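Local coordinates for protein Alpha/beta hydrolase (Pseudomonas aeruginosa PAO1, PDB 4R1D) that probably acts as a secreted lipase (Tle4) of the type VI secretion system, binds calcium and is held in complex with its immunity protein Tli4, at residues Thr60-Lys65 with Tyr209-Ser214; Lys68-Arg73 with Glu112-Gly117; Pro176-Glu181 with Lys524-Thr529; Ser425-His430 with Ala511-Ser516. One frame throughout, in Å; residues are numbered along the deposited sequence.

The four contacts show how an alpha/beta hydrolase joins peripheral loops and a small antiparallel sheet to its core, and how its parallel sheet is knit at one edge. Contacts 1 and 2 have centres about 8 Å apart and share the antiparallel sheet of strands 62-64, 70-72 and 111-113; an Arg63-Glu112 salt bridge joins them. Contacts 3 and 4, about 16 Å apart between centres, form a second pair on the opposite side of the chain's centre, with about 39 Å between the centres of contacts 2 and 3. There Glu181 probably accepts a hydrogen bond from the backbone of Ser516 on edge strand 515-519. All four lie away from the calcium site of Glu152, Asp156, Phe202 and Asp203.

Contact 1 of 4, residues Thr60-Lys65 with Tyr209-Ser214; sequences TNLRNK and YNWLQS
The loop that follows strand 201-206 of the central parallel sheet is fastened here to the start of the small antiparallel sheet, where Thr60 and Leu62 meet Tyr209 and Trp211. Thr60 OG1 accepts a hydrogen bond from the backbone N of Tyr209 at 3.1 Å, while Thr60 O receives Trp211 NE1, also at 3.1 Å. This second bond lies in the ring plane of the indole and in the carbonyl plane, on a lone pair of the oxygen, although it is bent at the hydrogen (141°). Leu62 crosses the indole, its CD1 standing 3.6 Å from Trp211 NE1, and the same methyl touches Leu212 CD1 at 3.9 Å. Leu212 in turn lays its CG over one face of the indole, 3.7 Å above the plane and offset toward the rim of the ring. Asn210 OD1 braces the turn from within by accepting from Leu212 N at 3.1 Å, while its ND2 ties the turn outward to Ala108 O. The arrangement is an Asx turn combined with a type I beta turn, set in the loop between a sheet strand and helix 215-238 of the alpha/beta hydrolase fold.

Contact 2 of 4, residues Lys68-Arg73 with Glu112-Gly117; sequences KSEVWR and EVDDQG
Arg73 carries CG anti to its backbone N (chi1 -153°) and bends at chi3 (-87°), and its guanidinium meets Asp114. Arg73 NH2 donates to Asp114 OD2 at 2.7 Å; the oxygen lies in the guanidinium plane but is approached from above the carboxylate plane, the two planes being 53° apart. Gly117 CA sits over the centre of one guanidinium face, 3.8 Å above it. Water extends the grip: one molecule accepts from Arg73 NE, and another links Arg73 NH1 to Gln116 O. A separate salt bridge joins Lys68 NZ to Glu112 OE2 at 2.8 Å, again from above the carboxylate plane; Glu112 also pairs with Arg63. Asp114 OD1 accepts from Gln116 N, closing an Asx turn. Glu70 OE2 lies 4.5 Å from Asp114 OD2, and a water donates to both oxygens. The pairing of Glu70 OE2 with Arg73 NH2 is long (3.9 Å) and a matter of charge alone, the oxygen standing well out of the guanidinium plane; its stronger partner is Arg177 of the partner chain, the inhibitor Tli4. Repulsion between the two acids is probably offset by both arginines and the water, and through Arg177 this salt-bridge network reaches the partner chain.

Contact 3 of 4, residues Pro176-Glu181 with Lys524-Thr529; sequences PGDQGE and KGQANT
A short 3-10 segment, 176-179, runs against a type I beta turn, Gly525 to Asn528, so closely that the CA atoms of Asp178 and Gly525 are only 3.8 Å apart. Such loop-to-loop docking, alongside edge strand 515-519, to which Gly180 is bonded through the backbone of Arg518, relies largely on backbone atoms. Ala527 N donates to Asp178 O at 2.9 Å, tilted 26° from the carbonyl plane. At Gly525 and Gly180 the backbones come together directly: Gly525 CA makes CA-H...O contacts with Gly177 O and Asp178 O, and Gly180 CA one of 3.1 Å with Lys524 O. That last carbonyl also accepts Asn528 ND2 at 3.0 Å, a bond lying in the amide plane but reaching the oxygen from above the carbonyl plane. Asn528 also reaches Arg518, Gly520 and Arg543, connecting the turn to the edge strand and helix 542-556. On the more exposed side, Asp178 and Gln526 lie side by side and point the same way, their flat ends 59° apart, and Gln526 NE2 makes a weak hydrogen bond to Asp178 OD2. Ala527 CB packs against Gln179 NE2 at 3.6 Å; that amide bonds to Ser174. One water completes the pairing, donating to Asp178 OD1 at 2.9 Å and accepting from Gln526 N at 3.0 Å.

Contact 4 of 4, residues Ser425-His430 with Ala511-Ser516; sequences SETYAH and AGVKAS
Tyr428 and Ala515 form the tight part of this contact, where two neighbouring parallel strands, 427-432 and edge strand 515-519, run in register. Ala429 N donates to Ala515 O at 2.8 Å in an almost straight bond (177°), and Ala515 N returns to Thr427 O at 3.2 Å, the alternation of a parallel ladder. Ser516 CA adds a CA-H...O contact to Ala429 O. On the face that carries Tyr428 and Ala515, the methyl of Ala515 presses against the ring, with CB 3.4 Å from Tyr428 CD2. Helix 542-556 also packs on this tyrosine. Where the strands begin, Thr427 CG2 meets Val513 CG1 at 3.8 Å, just after the Schellman motif at Gly512 has ended the preceding helix.

The looser, more solvent-accessible side lies at Glu426 and Lys514. Lys514 sends CG anti to its backbone N (chi1 177°) and lies side by side with Tyr428, its CD 3.4 Å from Tyr428 OH. Its chain bends at chi3, and NZ meets Glu426 OE1 at 2.7 Å, on the syn lone pair. A water donates to Glu426 OE2 and accepts only weakly from NZ; another receives both Thr427 N and Lys514 N where the two backbones part. Direct amide bonds thus give way to water and a salt bridge at the start of the two strands, where the short syn bond would probably keep both groups charged.

Contact 1 of 4, residues Thr60-Lys65 with Tyr209-Ser214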
loop_
_atom_site.group_PDB
_atom_site.type_symbol
_atom_site.label_atom_id
_atom_site.label_comp_id
_atom_site.label_asym_id
_atom_site.label_seq_id
_atom_site.Cartn_x
_atom_site.Cartn_y
_atom_site.Cartn_z
ATOM N N THR A 60 -1.337 -6.302 -1.523
ATOM C CA THR A 60 -0.069 -6.960 -1.221
ATOM C C THR A 60 0.326 -6.711 0.229
ATOM O O THR A 60 0.259 -5.586 0.709
ATOM C CB THR A 60 1.060 -6.465 -2.170
ATOM O OG1 THR A 60 0.698 -6.727 -3.540
ATOM C CG2 THR A 60 2.418 -7.138 -1.856
ATOM N N ASN A 61 0.733 -7.772 0.914
ATOM C CA ASN A 61 1.240 -7.667 2.286
ATOM C C ASN A 61 2.515 -6.851 2.356
ATOM O O ASN A 61 3.364 -6.973 1.475
ATOM C CB ASN A 61 1.531 -9.064 2.830
ATOM C CG ASN A 61 0.313 -9.963 2.812
ATOM O OD1 ASN A 61 -0.799 -9.529 3.120
ATOM N ND2 ASN A 61 0.517 -11.234 2.453
ATOM N N LEU A 62 2.674 -6.053 3.416
ATOM C CA LEU A 62 3.857 -5.206 3.566
ATOM C C LEU A 62 4.441 -5.341 4.958
ATOM O O LEU A 62 3.716 -5.558 5.934
ATOM C CB LEU A 62 3.511 -3.725 3.361
ATOM C CG LEU A 62 2.757 -3.374 2.082
ATOM C CD1 LEU A 62 2.350 -1.908 2.125
ATOM C CD2 LEU A 62 3.616 -3.678 0.849
ATOM N N ARG A 63 5.751 -5.181 5.032
ATOM C CA ARG A 63 6.439 -5.122 6.304
ATOM C C ARG A 63 7.340 -3.907 6.305
ATOM O O ARG A 63 7.702 -3.396 5.246
ATOM C CB ARG A 63 7.257 -6.397 6.520
ATOM C CG ARG A 63 8.362 -6.585 5.488
ATOM C CD ARG A 63 9.005 -7.957 5.634
ATOM N NE ARG A 63 10.093 -8.128 4.674
ATOM C CZ ARG A 63 10.462 -9.298 4.168
ATOM N NH1 ARG A 63 9.807 -10.405 4.505
ATOM N NH2 ARG A 63 11.463 -9.359 3.307
ATOM N N ASN A 64 7.711 -3.440 7.493
ATOM C CA ASN A 64 8.629 -2.304 7.586
ATOM C C ASN A 64 9.982 -2.714 6.996
ATOM O O ASN A 64 10.500 -3.780 7.305
ATOM C CB ASN A 64 8.765 -1.841 9.049
ATOM C CG ASN A 64 9.737 -0.675 9.216
ATOM O OD1 ASN A 64 10.954 -0.873 9.238
ATOM N ND2 ASN A 64 9.198 0.552 9.368
ATOM N N LYS A 65 10.535 -1.881 6.124
ATOM C CA LYS A 65 11.733 -2.226 5.373
ATOM C C LYS A 65 12.961 -2.385 6.270
ATOM O O LYS A 65 13.826 -3.231 6.006
ATOM C CB LYS A 65 11.987 -1.179 4.279
ATOM C CG LYS A 65 13.081 -1.540 3.308
ATOM C CD LYS A 65 13.448 -0.349 2.407
ATOM C CE LYS A 65 12.247 0.206 1.694
ATOM N NZ LYS A 65 12.602 1.131 0.566
ATOM N N TYR A 209 3.382 -6.124 -4.975
ATOM C CA TYR A 209 4.134 -4.884 -5.097
ATOM C C TYR A 209 3.755 -3.878 -4.014
ATOM O O TYR A 209 2.703 -3.974 -3.388
ATOM C CB TYR A 209 3.964 -4.278 -6.492
ATOM C CG TYR A 209 2.534 -3.867 -6.791
ATOM C CD1 TYR A 209 1.653 -4.745 -7.401
ATOM C CD2 TYR A 209 2.084 -2.597 -6.483
ATOM C CE1 TYR A 209 0.351 -4.375 -7.665
ATOM C CE2 TYR A 209 0.773 -2.211 -6.750
ATOM C CZ TYR A 209 -0.080 -3.105 -7.341
ATOM O OH TYR A 209 -1.382 -2.721 -7.609
ATOM N N ASN A 210 4.643 -2.922 -3.795
ATOM C CA ASN A 210 4.444 -1.902 -2.791
ATOM C C ASN A 210 3.434 -0.896 -3.323
ATOM O O ASN A 210 3.794 0.019 -4.051
ATOM C CB ASN A 210 5.787 -1.243 -2.474
ATOM C CG ASN A 210 5.656 -0.032 -1.569
ATOM O OD1 ASN A 210 4.569 0.289 -1.077
ATOM N ND2 ASN A 210 6.788 0.635 -1.320
ATOM N N TRP A 211 2.169 -1.100 -2.969
ATOM C CA TRP A 211 1.066 -0.296 -3.510
ATOM C C TRP A 211 1.041 1.147 -2.989
ATOM O O TRP A 211 0.325 1.990 -3.521
ATOM C CB TRP A 211 -0.281 -1.007 -3.278
ATOM C CG TRP A 211 -0.492 -1.424 -1.855
ATOM C CD1 TRP A 211 -0.212 -2.651 -1.298
ATOM C CD2 TRP A 211 -0.996 -0.608 -0.796
ATOM N NE1 TRP A 211 -0.526 -2.641 0.039
ATOM C CE2 TRP A 211 -1.012 -1.399 0.371
ATOM C CE3 TRP A 211 -1.458 0.713 -0.726
ATOM C CZ2 TRP A 211 -1.454 -0.910 1.602
ATOM C CZ3 TRP A 211 -1.900 1.201 0.507
ATOM C CH2 TRP A 211 -1.892 0.388 1.652
ATOM N N LEU A 212 1.828 1.445 -1.957
ATOM C CA LEU A 212 1.913 2.824 -1.466
ATOM C C LEU A 212 2.736 3.721 -2.385
ATOM O O LEU A 212 2.507 4.936 -2.475
ATOM C CB LEU A 212 2.510 2.847 -0.059
ATOM C CG LEU A 212 1.562 2.321 1.017
ATOM C CD1 LEU A 212 2.346 1.974 2.267
ATOM C CD2 LEU A 212 0.506 3.404 1.318
ATOM N N GLN A 213 3.718 3.136 -3.060
ATOM C CA GLN A 213 4.574 3.932 -3.914
ATOM C C GLN A 213 3.886 4.136 -5.252
ATOM O O GLN A 213 2.880 3.484 -5.541
ATOM C CB GLN A 213 5.910 3.223 -4.130
ATOM C CG GLN A 213 5.821 2.095 -5.147
ATOM C CD GLN A 213 7.086 1.267 -5.196
ATOM O OE1 GLN A 213 8.118 1.651 -4.617
ATOM N NE2 GLN A 213 7.020 0.123 -5.876
ATOM N N SER A 214 4.431 5.036 -6.073
ATOM C CA SER A 214 3.883 5.245 -7.410
ATOM C C SER A 214 3.846 3.952 -8.198
ATOM O O SER A 214 4.784 3.162 -8.166
ATOM C CB SER A 214 4.704 6.265 -8.209
ATOM O OG SER A 214 4.096 6.486 -9.471
#

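Contact 2 of 4, residues Lys68-Arg73 with Glu112-Gly117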
loop_
_atom_site.group_PDB
_atom_site.type_symbol
_atom_site.label_atom_id
_atom_site.label_comp_id
_atom_site.label_asym_id
_atom_site.label_seq_id
_atom_site.Cartn_x
_atom_site.Cartn_y
_atom_site.Cartn_z
ATOM N N LYS A 68 11.386 -5.139 9.624
ATOM C CA LYS A 68 10.778 -6.368 9.112
ATOM C C LYS A 68 9.459 -6.793 9.770
ATOM O O LYS A 68 8.927 -7.865 9.457
ATOM C CB LYS A 68 11.792 -7.533 9.104
ATOM C CG LYS A 68 13.157 -7.186 8.527
ATOM C CD LYS A 68 13.050 -6.660 7.084
ATOM C CE LYS A 68 14.410 -6.409 6.477
ATOM N NZ LYS A 68 14.273 -5.843 5.104
ATOM N N SER A 69 8.915 -5.965 10.659
ATOM C CA SER A 69 7.650 -6.311 11.301
ATOM C C SER A 69 6.498 -6.050 10.339
ATOM O O SER A 69 6.621 -5.228 9.422
ATOM C CB SER A 69 7.449 -5.554 12.619
ATOM O OG SER A 69 6.353 -6.106 13.348
ATOM N N GLU A 70 5.396 -6.771 10.528
ATOM C CA GLU A 70 4.244 -6.672 9.625
ATOM C C GLU A 70 3.487 -5.359 9.836
ATOM O O GLU A 70 3.118 -5.036 10.962
ATOM C CB GLU A 70 3.293 -7.848 9.866
ATOM C CG GLU A 70 3.863 -9.229 9.562
ATOM C CD GLU A 70 4.766 -9.779 10.661
ATOM O OE1 GLU A 70 4.878 -9.137 11.726
ATOM O OE2 GLU A 70 5.358 -10.865 10.457
ATOM N N VAL A 71 3.249 -4.605 8.762
ATOM C CA VAL A 71 2.482 -3.366 8.856
ATOM C C VAL A 71 1.222 -3.392 7.992
ATOM O O VAL A 71 0.396 -2.490 8.077
ATOM C CB VAL A 71 3.324 -2.135 8.450
ATOM C CG1 VAL A 71 4.490 -1.936 9.426
ATOM C CG2 VAL A 71 3.834 -2.303 7.041
ATOM N N TRP A 72 1.084 -4.404 7.143
ATOM C CA TRP A 72 -0.102 -4.497 6.275
ATOM C C TRP A 72 -0.345 -5.950 5.907
ATOM O O TRP A 72 0.502 -6.574 5.282
ATOM C CB TRP A 72 0.066 -3.693 4.987
ATOM C CG TRP A 72 -1.225 -3.602 4.223
ATOM C CD1 TRP A 72 -1.548 -4.229 3.047
ATOM C CD2 TRP A 72 -2.383 -2.859 4.614
ATOM N NE1 TRP A 72 -2.847 -3.906 2.679
ATOM C CE2 TRP A 72 -3.376 -3.068 3.631
ATOM C CE3 TRP A 72 -2.675 -2.033 5.703
ATOM C CZ2 TRP A 72 -4.633 -2.468 3.704
ATOM C CZ3 TRP A 72 -3.924 -1.433 5.771
ATOM C CH2 TRP A 72 -4.886 -1.654 4.785
ATOM N N ARG A 73 -1.490 -6.474 6.328
ATOM C CA ARG A 73 -1.871 -7.846 6.031
ATOM C C ARG A 73 -3.391 -7.983 6.047
ATOM O O ARG A 73 -4.001 -8.429 7.031
ATOM C CB ARG A 73 -1.199 -8.829 6.976
ATOM C CG ARG A 73 -1.016 -10.199 6.340
ATOM C CD ARG A 73 -0.200 -11.118 7.219
ATOM N NE ARG A 73 1.245 -11.000 7.025
ATOM C CZ ARG A 73 2.089 -11.946 7.416
ATOM N NH1 ARG A 73 1.601 -13.043 7.980
ATOM N NH2 ARG A 73 3.396 -11.820 7.230
ATOM N N GLU A 112 8.182 -2.632 2.441
ATOM C CA GLU A 112 8.511 -3.528 1.326
ATOM C C GLU A 112 7.557 -4.718 1.293
ATOM O O GLU A 112 6.918 -5.049 2.292
ATOM C CB GLU A 112 9.957 -4.033 1.428
ATOM C CG GLU A 112 10.209 -4.873 2.667
ATOM C CD GLU A 112 11.648 -5.376 2.790
ATOM O OE1 GLU A 112 12.528 -4.902 2.046
ATOM O OE2 GLU A 112 11.884 -6.247 3.652
ATOM N N VAL A 113 7.431 -5.341 0.131
ATOM C CA VAL A 113 6.619 -6.545 0.010
ATOM C C VAL A 113 7.001 -7.600 1.045
ATOM O O VAL A 113 8.186 -7.844 1.284
ATOM C CB VAL A 113 6.756 -7.157 -1.382
ATOM C CG1 VAL A 113 6.028 -8.501 -1.450
ATOM C CG2 VAL A 113 6.229 -6.177 -2.424
ATOM N N ASP A 114 5.987 -8.209 1.654
ATOM C CA ASP A 114 6.156 -9.292 2.625
ATOM C C ASP A 114 5.561 -10.553 2.017
ATOM O O ASP A 114 4.349 -10.636 1.829
ATOM C CB ASP A 114 5.434 -8.950 3.939
ATOM C CG ASP A 114 5.541 -10.059 4.988
ATOM O OD1 ASP A 114 6.234 -11.073 4.742
ATOM O OD2 ASP A 114 4.941 -9.908 6.079
ATOM N N ASP A 115 6.414 -11.530 1.713
ATOM C CA ASP A 115 5.962 -12.758 1.067
ATOM C C ASP A 115 5.617 -13.879 2.041
ATOM O O ASP A 115 5.410 -15.025 1.631
ATOM C CB ASP A 115 6.986 -13.242 0.028
ATOM C CG ASP A 115 8.278 -13.732 0.652
ATOM O OD1 ASP A 115 8.455 -13.586 1.887
ATOM O OD2 ASP A 115 9.121 -14.272 -0.107
ATOM N N GLN A 116 5.539 -13.548 3.331
ATOM C CA GLN A 116 5.331 -14.557 4.362
ATOM C C GLN A 116 3.890 -14.649 4.860
ATOM O O GLN A 116 3.631 -15.149 5.957
ATOM C CB GLN A 116 6.302 -14.313 5.525
ATOM C CG GLN A 116 7.754 -14.373 5.080
ATOM C CD GLN A 116 8.171 -15.782 4.685
ATOM O OE1 GLN A 116 8.740 -16.005 3.615
ATOM N NE2 GLN A 116 7.885 -16.739 5.552
ATOM N N GLY A 117 2.943 -14.202 4.036
ATOM C CA GLY A 117 1.538 -14.354 4.364
ATOM C C GLY A 117 1.057 -15.788 4.229
ATOM O O GLY A 117 1.774 -16.659 3.717
HETATM O O HOH W 1 6.409 -11.504 8.103
HETATM O O HOH W 2 2.571 -8.569 6.264
HETATM O O HOH W 3 3.745 -14.579 8.867
#

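Contact 3 of 4, residues Pro176-Glu181 with Lys524-Thr529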
loop_
_atom_site.group_PDB
_atom_site.type_symbol
_atom_site.label_atom_id
_atom_site.label_comp_id
_atom_site.label_asym_id
_atom_site.label_seq_id
_atom_site.Cartn_x
_atom_site.Cartn_y
_atom_site.Cartn_z
ATOM N N PRO A 176 -17.697 -15.426 -27.130
ATOM C CA PRO A 176 -17.331 -14.301 -26.259
ATOM C C PRO A 176 -18.497 -13.358 -25.957
ATOM O O PRO A 176 -18.571 -12.824 -24.855
ATOM C CB PRO A 176 -16.233 -13.584 -27.050
ATOM C CG PRO A 176 -15.620 -14.664 -27.898
ATOM C CD PRO A 176 -16.743 -15.615 -28.236
ATOM N N GLY A 177 -19.412 -13.179 -26.907
ATOM C CA GLY A 177 -20.555 -12.312 -26.682
ATOM C C GLY A 177 -21.433 -12.782 -25.536
ATOM O O GLY A 177 -22.012 -11.979 -24.801
ATOM N N ASP A 178 -21.533 -14.098 -25.393
ATOM C CA ASP A 178 -22.322 -14.700 -24.333
ATOM C C ASP A 178 -21.747 -14.279 -22.976
ATOM O O ASP A 178 -22.462 -14.256 -21.973
ATOM C CB ASP A 178 -22.259 -16.223 -24.439
ATOM C CG ASP A 178 -23.128 -16.785 -25.564
ATOM O OD1 ASP A 178 -23.653 -16.005 -26.376
ATOM O OD2 ASP A 178 -23.271 -18.027 -25.623
ATOM N N GLN A 179 -20.450 -13.972 -22.967
ATOM C CA GLN A 179 -19.712 -13.629 -21.742
ATOM C C GLN A 179 -19.625 -12.111 -21.546
ATOM O O GLN A 179 -18.909 -11.618 -20.660
ATOM C CB GLN A 179 -18.286 -14.190 -21.801
ATOM C CG GLN A 179 -18.187 -15.703 -21.943
ATOM C CD GLN A 179 -18.472 -16.439 -20.646
ATOM O OE1 GLN A 179 -18.289 -15.894 -19.554
ATOM N NE2 GLN A 179 -18.916 -17.696 -20.758
ATOM N N GLY A 180 -20.338 -11.368 -22.384
ATOM C CA GLY A 180 -20.362 -9.918 -22.263
ATOM C C GLY A 180 -19.304 -9.185 -23.078
ATOM O O GLY A 180 -19.096 -7.995 -22.874
ATOM N N GLU A 181 -18.649 -9.872 -24.013
ATOM C CA GLU A 181 -17.624 -9.221 -24.847
ATOM C C GLU A 181 -18.270 -8.167 -25.739
ATOM O O GLU A 181 -19.276 -8.445 -26.390
ATOM C CB GLU A 181 -16.868 -10.251 -25.693
ATOM C CG GLU A 181 -15.429 -9.843 -26.051
ATOM C CD GLU A 181 -15.365 -8.678 -27.003
ATOM O OE1 GLU A 181 -16.015 -8.764 -28.068
ATOM O OE2 GLU A 181 -14.671 -7.678 -26.693
ATOM N N LYS A 524 -24.217 -7.575 -21.771
ATOM C CA LYS A 524 -25.136 -8.496 -22.435
ATOM C C LYS A 524 -24.603 -9.924 -22.390
ATOM O O LYS A 524 -23.481 -10.159 -21.936
ATOM C CB LYS A 524 -25.327 -8.093 -23.896
ATOM C CG LYS A 524 -25.867 -6.679 -24.107
ATOM C CD LYS A 524 -27.276 -6.533 -23.545
ATOM C CE LYS A 524 -27.790 -5.102 -23.711
ATOM N NZ LYS A 524 -29.155 -4.909 -23.131
ATOM N N GLY A 525 -25.397 -10.874 -22.880
ATOM C CA GLY A 525 -24.936 -12.249 -23.007
ATOM C C GLY A 525 -25.584 -13.235 -22.057
ATOM O O GLY A 525 -25.828 -12.939 -20.887
ATOM N N GLN A 526 -25.865 -14.433 -22.564
ATOM C CA GLN A 526 -26.609 -15.413 -21.783
ATOM C C GLN A 526 -25.829 -15.989 -20.604
ATOM O O GLN A 526 -26.420 -16.558 -19.679
ATOM C CB GLN A 526 -27.177 -16.519 -22.693
ATOM C CG GLN A 526 -26.140 -17.413 -23.345
ATOM C CD GLN A 526 -26.779 -18.465 -24.242
ATOM O OE1 GLN A 526 -27.997 -18.479 -24.425
ATOM N NE2 GLN A 526 -25.962 -19.340 -24.810
ATOM N N ALA A 527 -24.506 -15.842 -20.624
ATOM C CA ALA A 527 -23.670 -16.281 -19.503
ATOM C C ALA A 527 -23.328 -15.122 -18.578
ATOM O O ALA A 527 -22.448 -15.235 -17.718
ATOM C CB ALA A 527 -22.401 -16.941 -20.015
ATOM N N ASN A 528 -24.039 -14.014 -18.753
ATOM C CA ASN A 528 -23.743 -12.771 -18.044
ATOM C C ASN A 528 -25.000 -12.222 -17.362
ATOM O O ASN A 528 -25.185 -11.011 -17.281
ATOM C CB ASN A 528 -23.199 -11.762 -19.059
ATOM C CG ASN A 528 -22.589 -10.518 -18.422
ATOM O OD1 ASN A 528 -22.256 -10.488 -17.239
ATOM N ND2 ASN A 528 -22.417 -9.490 -19.235
ATOM N N THR A 529 -25.864 -13.114 -16.880
ATOM C CA THR A 529 -27.136 -12.697 -16.285
ATOM C C THR A 529 -27.105 -12.499 -14.774
ATOM O O THR A 529 -28.026 -11.908 -14.217
ATOM C CB THR A 529 -28.279 -13.687 -16.604
ATOM O OG1 THR A 529 -28.037 -14.928 -15.924
ATOM C CG2 THR A 529 -28.367 -13.919 -18.098
HETATM O O HOH W 4 -26.003 -14.441 -25.566
HETATM O O HOH W 5 -21.711 -6.781 -23.014
#

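Contact 4 of 4, residues Ser425-His430 with Ala511-Ser516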
loop_
_atom_site.group_PDB
_atom_site.type_symbol
_atom_site.label_atom_id
_atom_site.label_comp_id
_atom_site.label_asym_id
_atom_site.label_seq_id
_atom_site.Cartn_x
_atom_site.Cartn_y
_atom_site.Cartn_z
ATOM N N SER A 425 -1.018 -4.065 -27.132
ATOM C CA SER A 425 -1.799 -4.409 -28.322
ATOM C C SER A 425 -2.576 -5.727 -28.206
ATOM O O SER A 425 -3.492 -5.992 -28.992
ATOM C CB SER A 425 -0.896 -4.431 -29.564
ATOM O OG SER A 425 0.103 -5.431 -29.446
ATOM N N GLU A 426 -2.213 -6.562 -27.239
ATOM C CA GLU A 426 -2.954 -7.799 -27.012
ATOM C C GLU A 426 -3.567 -7.769 -25.609
ATOM O O GLU A 426 -3.177 -8.532 -24.730
ATOM C CB GLU A 426 -2.044 -9.015 -27.186
ATOM C CG GLU A 426 -1.237 -8.986 -28.496
ATOM C CD GLU A 426 -2.123 -9.118 -29.739
ATOM O OE1 GLU A 426 -3.261 -9.610 -29.621
ATOM O OE2 GLU A 426 -1.672 -8.738 -30.836
ATOM N N THR A 427 -4.526 -6.870 -25.419
ATOM C CA THR A 427 -5.129 -6.663 -24.114
ATOM C C THR A 427 -6.541 -7.228 -24.081
ATOM O O THR A 427 -7.374 -6.908 -24.945
ATOM C CB THR A 427 -5.169 -5.160 -23.752
ATOM O OG1 THR A 427 -3.838 -4.686 -23.521
ATOM C CG2 THR A 427 -5.982 -4.952 -22.492
ATOM N N TYR A 428 -6.798 -8.077 -23.090
ATOM C CA TYR A 428 -8.121 -8.658 -22.868
ATOM C C TYR A 428 -8.606 -8.193 -21.507
ATOM O O TYR A 428 -8.077 -8.596 -20.469
ATOM C CB TYR A 428 -8.040 -10.191 -22.918
ATOM C CG TYR A 428 -7.659 -10.707 -24.293
ATOM C CD1 TYR A 428 -6.355 -10.579 -24.782
ATOM C CD2 TYR A 428 -8.615 -11.297 -25.111
ATOM C CE1 TYR A 428 -6.022 -11.036 -26.068
ATOM C CE2 TYR A 428 -8.289 -11.755 -26.376
ATOM C CZ TYR A 428 -7.013 -11.621 -26.850
ATOM O OH TYR A 428 -6.739 -12.094 -28.114
ATOM N N ALA A 429 -9.593 -7.307 -21.504
ATOM C CA ALA A 429 -10.019 -6.675 -20.265
ATOM C C ALA A 429 -11.419 -7.144 -19.866
ATOM O O ALA A 429 -12.257 -7.395 -20.725
ATOM C CB ALA A 429 -10.003 -5.166 -20.444
ATOM N N HIS A 430 -11.670 -7.263 -18.564
ATOM C CA HIS A 430 -13.033 -7.483 -18.080
ATOM C C HIS A 430 -13.295 -6.564 -16.882
ATOM O O HIS A 430 -12.371 -6.162 -16.178
ATOM C CB HIS A 430 -13.296 -8.963 -17.733
ATOM C CG HIS A 430 -12.452 -9.475 -16.605
ATOM N ND1 HIS A 430 -11.212 -10.047 -16.804
ATOM C CD2 HIS A 430 -12.658 -9.472 -15.266
ATOM C CE1 HIS A 430 -10.693 -10.379 -15.631
ATOM N NE2 HIS A 430 -11.547 -10.037 -14.684
ATOM N N ALA A 511 -10.943 2.912 -25.624
ATOM C CA ALA A 511 -9.637 3.178 -26.210
ATOM C C ALA A 511 -9.267 2.140 -27.269
ATOM O O ALA A 511 -8.195 2.207 -27.871
ATOM C CB ALA A 511 -8.563 3.250 -25.130
ATOM N N GLY A 512 -10.147 1.169 -27.470
ATOM C CA GLY A 512 -9.996 0.205 -28.543
ATOM C C GLY A 512 -9.181 -1.040 -28.238
ATOM O O GLY A 512 -8.518 -1.565 -29.130
ATOM N N VAL A 513 -9.225 -1.529 -26.997
ATOM C CA VAL A 513 -8.514 -2.767 -26.666
ATOM C C VAL A 513 -9.091 -3.931 -27.456
ATOM O O VAL A 513 -10.235 -3.875 -27.937
ATOM C CB VAL A 513 -8.516 -3.092 -25.149
ATOM C CG1 VAL A 513 -7.634 -2.110 -24.386
ATOM C CG2 VAL A 513 -9.931 -3.089 -24.596
ATOM N N LYS A 514 -8.295 -4.982 -27.606
ATOM C CA LYS A 514 -8.673 -6.103 -28.462
ATOM C C LYS A 514 -9.950 -6.803 -27.994
ATOM O O LYS A 514 -10.810 -7.157 -28.805
ATOM C CB LYS A 514 -7.522 -7.101 -28.577
ATOM C CG LYS A 514 -7.862 -8.345 -29.390
ATOM C CD LYS A 514 -6.601 -9.124 -29.768
ATOM C CE LYS A 514 -6.000 -8.638 -31.088
ATOM N NZ LYS A 514 -4.976 -9.594 -31.645
ATOM N N ALA A 515 -10.067 -7.018 -26.688
ATOM C CA ALA A 515 -11.267 -7.628 -26.127
ATOM C C ALA A 515 -11.653 -6.968 -24.807
ATOM O O ALA A 515 -10.789 -6.629 -23.994
ATOM C CB ALA A 515 -11.073 -9.138 -25.936
ATOM N N SER A 516 -12.948 -6.770 -24.603
ATOM C CA SER A 516 -13.456 -6.130 -23.386
ATOM C C SER A 516 -14.770 -6.801 -22.970
ATOM O O SER A 516 -15.747 -6.829 -23.737
ATOM C CB SER A 516 -13.652 -4.622 -23.608
ATOM O OG SER A 516 -14.183 -3.977 -22.459
HETATM O O HOH W 6 -2.287 -10.057 -33.391
HETATM O O HOH W 7 -5.460 -4.380 -27.170
#